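Local coordinates for uncharacterized protein (Pyrococcus furiosus, PDB 4XLZ) that probably removes an acetyl group from N,N'-diacetylchitobiose, as a metal-dependent deacetylase of family CE-14, at residues A[4-7]-A[8-12]; A[12-15]-A[16-20]. All blocks are in the same frame, centred on the assembly; numbering follows the deposited sequence.

In the fold
Both contacts lie on helix 8-19, the first helix of the chain, and come one straight after the other. Interaction 1 caps its start and interaction 2 takes up its last turns; their centres are 10 Å apart and they share F12. They also touch directly, V5 CG1 packing 3.8 Å from K14 CD. The helix stands well out from the body of the subunit, with the two centres about 34 and 26 Å from the centre of the chain, and it precedes strand 33-38 of the parallel sheet. Helix 221-240 of a second subunit packs against both contacts, so this N-terminal arm helps build the assembly.

Interaction 1: A[4-7]-A[8-12]; sequences NVST and FEEAF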
loop_
_atom_site.group_PDB
_atom_site.type_symbol
_atom_site.label_atom_id
_atom_site.label_comp_id
_atom_site.label_asym_id
_atom_site.label_seq_id
_atom_site.Cartn_x
_atom_site.Cartn_y
_atom_site.Cartn_z
ATOM N N ASN A 4 9.687 24.403 43.142
ATOM C CA ASN A 4 10.401 25.560 43.661
ATOM C C ASN A 4 11.099 26.447 42.654
ATOM O O ASN A 4 11.475 27.583 42.948
ATOM C CB ASN A 4 11.320 25.056 44.784
ATOM C CG ASN A 4 10.490 24.675 46.042
ATOM O OD1 ASN A 4 9.238 24.876 46.077
ATOM N ND2 ASN A 4 11.107 24.029 46.970
ATOM N N VAL A 5 11.087 26.086 41.403
ATOM C CA VAL A 5 11.551 27.009 40.343
ATOM C C VAL A 5 10.467 28.027 40.045
ATOM O O VAL A 5 9.239 27.703 40.190
ATOM C CB VAL A 5 11.910 26.177 39.073
ATOM C CG1 VAL A 5 13.157 25.340 39.352
ATOM C CG2 VAL A 5 10.772 25.199 38.698
ATOM N N SER A 6 10.879 29.220 39.618
ATOM C CA SER A 6 9.942 30.294 39.459
ATOM C C SER A 6 9.737 30.764 38.059
ATOM O O SER A 6 8.840 31.589 37.858
ATOM C CB SER A 6 10.564 31.544 40.215
ATOM O OG SER A 6 10.213 31.298 41.515
ATOM N N THR A 7 10.684 30.453 37.213
ATOM C CA THR A 7 10.516 30.914 35.830
ATOM C C THR A 7 10.762 29.727 34.881
ATOM O O THR A 7 11.398 28.745 35.248
ATOM C CB THR A 7 11.579 31.979 35.409
ATOM O OG1 THR A 7 12.872 31.455 35.463
ATOM C CG2 THR A 7 11.566 33.252 36.334
ATOM N N PHE A 8 10.285 29.901 33.617
ATOM C CA PHE A 8 10.460 28.774 32.692
ATOM C C PHE A 8 11.940 28.611 32.466
ATOM O O PHE A 8 12.463 27.498 32.358
ATOM C CB PHE A 8 9.748 29.160 31.318
ATOM C CG PHE A 8 10.244 28.281 30.189
ATOM C CD1 PHE A 8 9.904 26.930 30.193
ATOM C CD2 PHE A 8 11.116 28.776 29.216
ATOM C CE1 PHE A 8 10.472 26.097 29.180
ATOM C CE2 PHE A 8 11.696 27.970 28.214
ATOM C CZ PHE A 8 11.330 26.613 28.202
ATOM N N GLU A 9 12.688 29.735 32.324
ATOM C CA GLU A 9 14.113 29.592 32.038
ATOM C C GLU A 9 14.810 28.742 33.131
ATOM O O GLU A 9 15.614 27.829 32.886
ATOM C CB GLU A 9 14.777 30.993 31.921
ATOM C CG GLU A 9 16.279 30.854 31.797
ATOM C CD GLU A 9 16.929 32.237 31.465
ATOM O OE1 GLU A 9 16.168 33.213 31.309
ATOM O OE2 GLU A 9 18.165 32.337 31.409
ATOM N N GLU A 10 14.456 29.029 34.395
ATOM C CA GLU A 10 14.974 28.208 35.485
ATOM C C GLU A 10 14.622 26.712 35.393
ATOM O O GLU A 10 15.444 25.857 35.583
ATOM C CB GLU A 10 14.431 28.838 36.831
ATOM C CG GLU A 10 15.063 28.198 37.991
ATOM C CD GLU A 10 14.593 28.766 39.367
ATOM O OE1 GLU A 10 13.678 29.621 39.452
ATOM O OE2 GLU A 10 15.201 28.280 40.353
ATOM N N ALA A 11 13.330 26.430 35.137
ATOM C CA ALA A 11 12.905 25.086 34.966
ATOM C C ALA A 11 13.606 24.354 33.793
ATOM O O ALA A 11 14.007 23.212 33.932
ATOM C CB ALA A 11 11.386 25.065 34.772
ATOM N N PHE A 12 13.650 25.035 32.645
ATOM C CA PHE A 12 14.322 24.498 31.515
ATOM C C PHE A 12 15.780 24.127 31.768
ATOM O O PHE A 12 16.244 23.026 31.458
ATOM C CB PHE A 12 14.213 25.565 30.363
ATOM C CG PHE A 12 14.998 25.167 29.118
ATOM C CD1 PHE A 12 14.372 24.352 28.128
ATOM C CD2 PHE A 12 16.291 25.627 28.933
ATOM C CE1 PHE A 12 15.088 24.034 26.933
ATOM C CE2 PHE A 12 17.012 25.314 27.779
ATOM C CZ PHE A 12 16.417 24.561 26.762
HETATM O O HOH W 1 14.427 28.113 42.832
HETATM O O HOH W 2 13.615 30.864 41.713
HETATM O O HOH W 3 13.754 31.860 38.189
#
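T7 and E10 meet through complementary torsions: chi1 of 62° puts T7 OG1 between its own backbone N and carbonyl carbon, while E10, with CG anti to its N and the chain extended beyond, reaches back along the loop 4-7 that leads into the helix. T7 is the N-cap of helix 8-19. Its OG1 accepts from E10 N at 3.1 Å in a nearly straight bond (164°), and the two side chains cross at about a right angle. One turn on, T7 O takes A11 N at 3.0 Å, the donor lying in the carbonyl plane.

E10 returns the favour one residue earlier. Its OE1 receives S6 N at 2.8 Å, from above the carboxylate plane, and two waters also donate to this oxygen; one of them bonds to T7 OG1 as well. A third water links OE2 to N4 O, so the carboxylate is tied to the loop at several points. V5 lies against the same face of the carboxylate; its CG1 packs 3.7 Å from E10 CG, and CG2 turns to A11 CB at 4.0 Å. With T7 replaced by an alanine, E10 N would probably lose its side-chain acceptor and the bridging water one of its partners, leaving the first turn less firmly held.

Helix 221-240 of the second subunit closes over this end: M236 packs on V5, T233 on F8 and A11, F237 meets the F8 ring edge-to-face, and E240 accepts from F8 N. F263 and L266 of the same chain's C-terminal tail also touch F8.

Interaction 2: A[12-15]-A[16-20]; sequences FNKL and LKEVL
K14 O takes two backbone donors, E18 N at 2.8 Å and V19 N at 3.2 Å, and L20 N reaches L15 O five residues back at 2.9 Å, so the last part of helix 8-19 widens into a pi-type turn. The preceding F12-L16 and N13-K17 pairs still keep the alpha-helical spacing.

On one flank F12 and L16 lie side by side and point the same way: L16 CG sits over a face of the phenyl ring, and CD1 comes within 3.6 Å of F12 CE2. F257, from a loop of the same chain, touches both of these side chains. Elsewhere round the helix, L15 is shared by V19, in the widened turn, and L20 just after it. Its CD1 meets V19 CG1 at 4.0 Å and its CG meets L20 CD1 at 3.9 Å, both at a slant. P229 of the second subunit packs on L15 and V19, and T226 of that subunit on L20, making this flank part of the interface.

K14 runs extended until chi4 (77°) bends it at the end. That kink brings NZ to E18 OE1 in a 2.7 Å salt bridge, met on the syn side and 25° out of the carboxylate plane.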
loop_
_atom_site.group_PDB
_atom_site.type_symbol
_atom_site.label_atom_id
_atom_site.label_comp_id
_atom_site.label_asym_id
_atom_site.label_seq_id
_atom_site.Cartn_x
_atom_site.Cartn_y
_atom_site.Cartn_z
ATOM N N PHE A 12 13.650 25.035 32.645
ATOM C CA PHE A 12 14.322 24.498 31.515
ATOM C C PHE A 12 15.780 24.127 31.768
ATOM O O PHE A 12 16.244 23.026 31.458
ATOM C CB PHE A 12 14.213 25.565 30.363
ATOM C CG PHE A 12 14.998 25.167 29.118
ATOM C CD1 PHE A 12 14.372 24.352 28.128
ATOM C CD2 PHE A 12 16.291 25.627 28.933
ATOM C CE1 PHE A 12 15.088 24.034 26.933
ATOM C CE2 PHE A 12 17.012 25.314 27.779
ATOM C CZ PHE A 12 16.417 24.561 26.762
ATOM N N ASN A 13 16.494 25.051 32.440
ATOM C CA ASN A 13 17.899 24.704 32.716
ATOM C C ASN A 13 18.014 23.529 33.694
ATOM O O ASN A 13 18.871 22.643 33.585
ATOM C CB ASN A 13 18.607 25.961 33.368
ATOM C CG ASN A 13 18.803 27.129 32.396
ATOM O OD1 ASN A 13 18.874 26.952 31.228
ATOM N ND2 ASN A 13 18.898 28.341 32.930
ATOM N N LYS A 14 17.150 23.518 34.706
ATOM C CA LYS A 14 17.197 22.406 35.642
ATOM C C LYS A 14 16.784 21.043 35.029
ATOM O O LYS A 14 17.366 19.978 35.286
ATOM C CB LYS A 14 16.312 22.742 36.847
ATOM C CG LYS A 14 16.394 21.728 38.010
ATOM C CD LYS A 14 15.326 22.175 39.082
ATOM C CE LYS A 14 15.222 21.066 40.207
ATOM N NZ LYS A 14 16.521 21.302 41.107
ATOM N N LEU A 15 15.774 21.126 34.129
ATOM C CA LEU A 15 15.341 19.875 33.435
ATOM C C LEU A 15 16.550 19.361 32.628
ATOM O O LEU A 15 16.856 18.174 32.649
ATOM C CB LEU A 15 14.178 20.237 32.505
ATOM C CG LEU A 15 13.698 18.992 31.689
ATOM C CD1 LEU A 15 12.941 17.973 32.618
ATOM C CD2 LEU A 15 12.709 19.559 30.583
ATOM N N LEU A 16 17.215 20.224 31.853
ATOM C CA LEU A 16 18.359 19.731 31.020
ATOM C C LEU A 16 19.576 19.304 31.812
ATOM O O LEU A 16 20.090 18.237 31.552
ATOM C CB LEU A 16 18.814 20.834 30.052
ATOM C CG LEU A 16 18.032 21.086 28.814
ATOM C CD1 LEU A 16 18.901 22.276 28.270
ATOM C CD2 LEU A 16 18.201 19.919 27.880
ATOM N N LYS A 17 19.932 20.036 32.871
ATOM C CA LYS A 17 21.199 19.752 33.609
ATOM C C LYS A 17 21.017 18.673 34.561
ATOM O O LYS A 17 21.836 17.781 34.663
ATOM C CB LYS A 17 21.621 21.031 34.348
ATOM C CG LYS A 17 22.945 20.859 35.200
ATOM C CD LYS A 17 22.899 21.929 36.422
ATOM C CE LYS A 17 23.962 21.720 37.501
ATOM N NZ LYS A 17 25.231 21.571 36.765
ATOM N N GLU A 18 19.918 18.712 35.336
ATOM C CA GLU A 18 19.766 17.746 36.427
ATOM C C GLU A 18 18.937 16.571 36.072
ATOM O O GLU A 18 19.250 15.421 36.456
ATOM C CB GLU A 18 19.154 18.387 37.681
ATOM C CG GLU A 18 20.025 19.536 38.174
ATOM C CD GLU A 18 19.492 20.204 39.440
ATOM O OE1 GLU A 18 18.481 19.751 40.000
ATOM O OE2 GLU A 18 20.042 21.270 39.749
ATOM N N VAL A 19 17.760 16.783 35.492
ATOM C CA VAL A 19 16.923 15.620 35.301
ATOM C C VAL A 19 17.399 14.768 34.083
ATOM O O VAL A 19 17.425 13.520 34.161
ATOM C CB VAL A 19 15.490 16.105 35.019
ATOM C CG1 VAL A 19 14.520 14.949 34.619
ATOM C CG2 VAL A 19 14.916 16.902 36.284
ATOM N N LEU A 20 17.808 15.470 33.018
ATOM C CA LEU A 20 18.153 14.743 31.737
ATOM C C LEU A 20 19.668 14.518 31.624
ATOM O O LEU A 20 20.127 13.776 30.740
ATOM C CB LEU A 20 17.556 15.537 30.550
ATOM C CG LEU A 20 16.058 15.641 30.526
ATOM C CD1 LEU A 20 15.628 16.515 29.362
ATOM C CD2 LEU A 20 15.357 14.248 30.533
#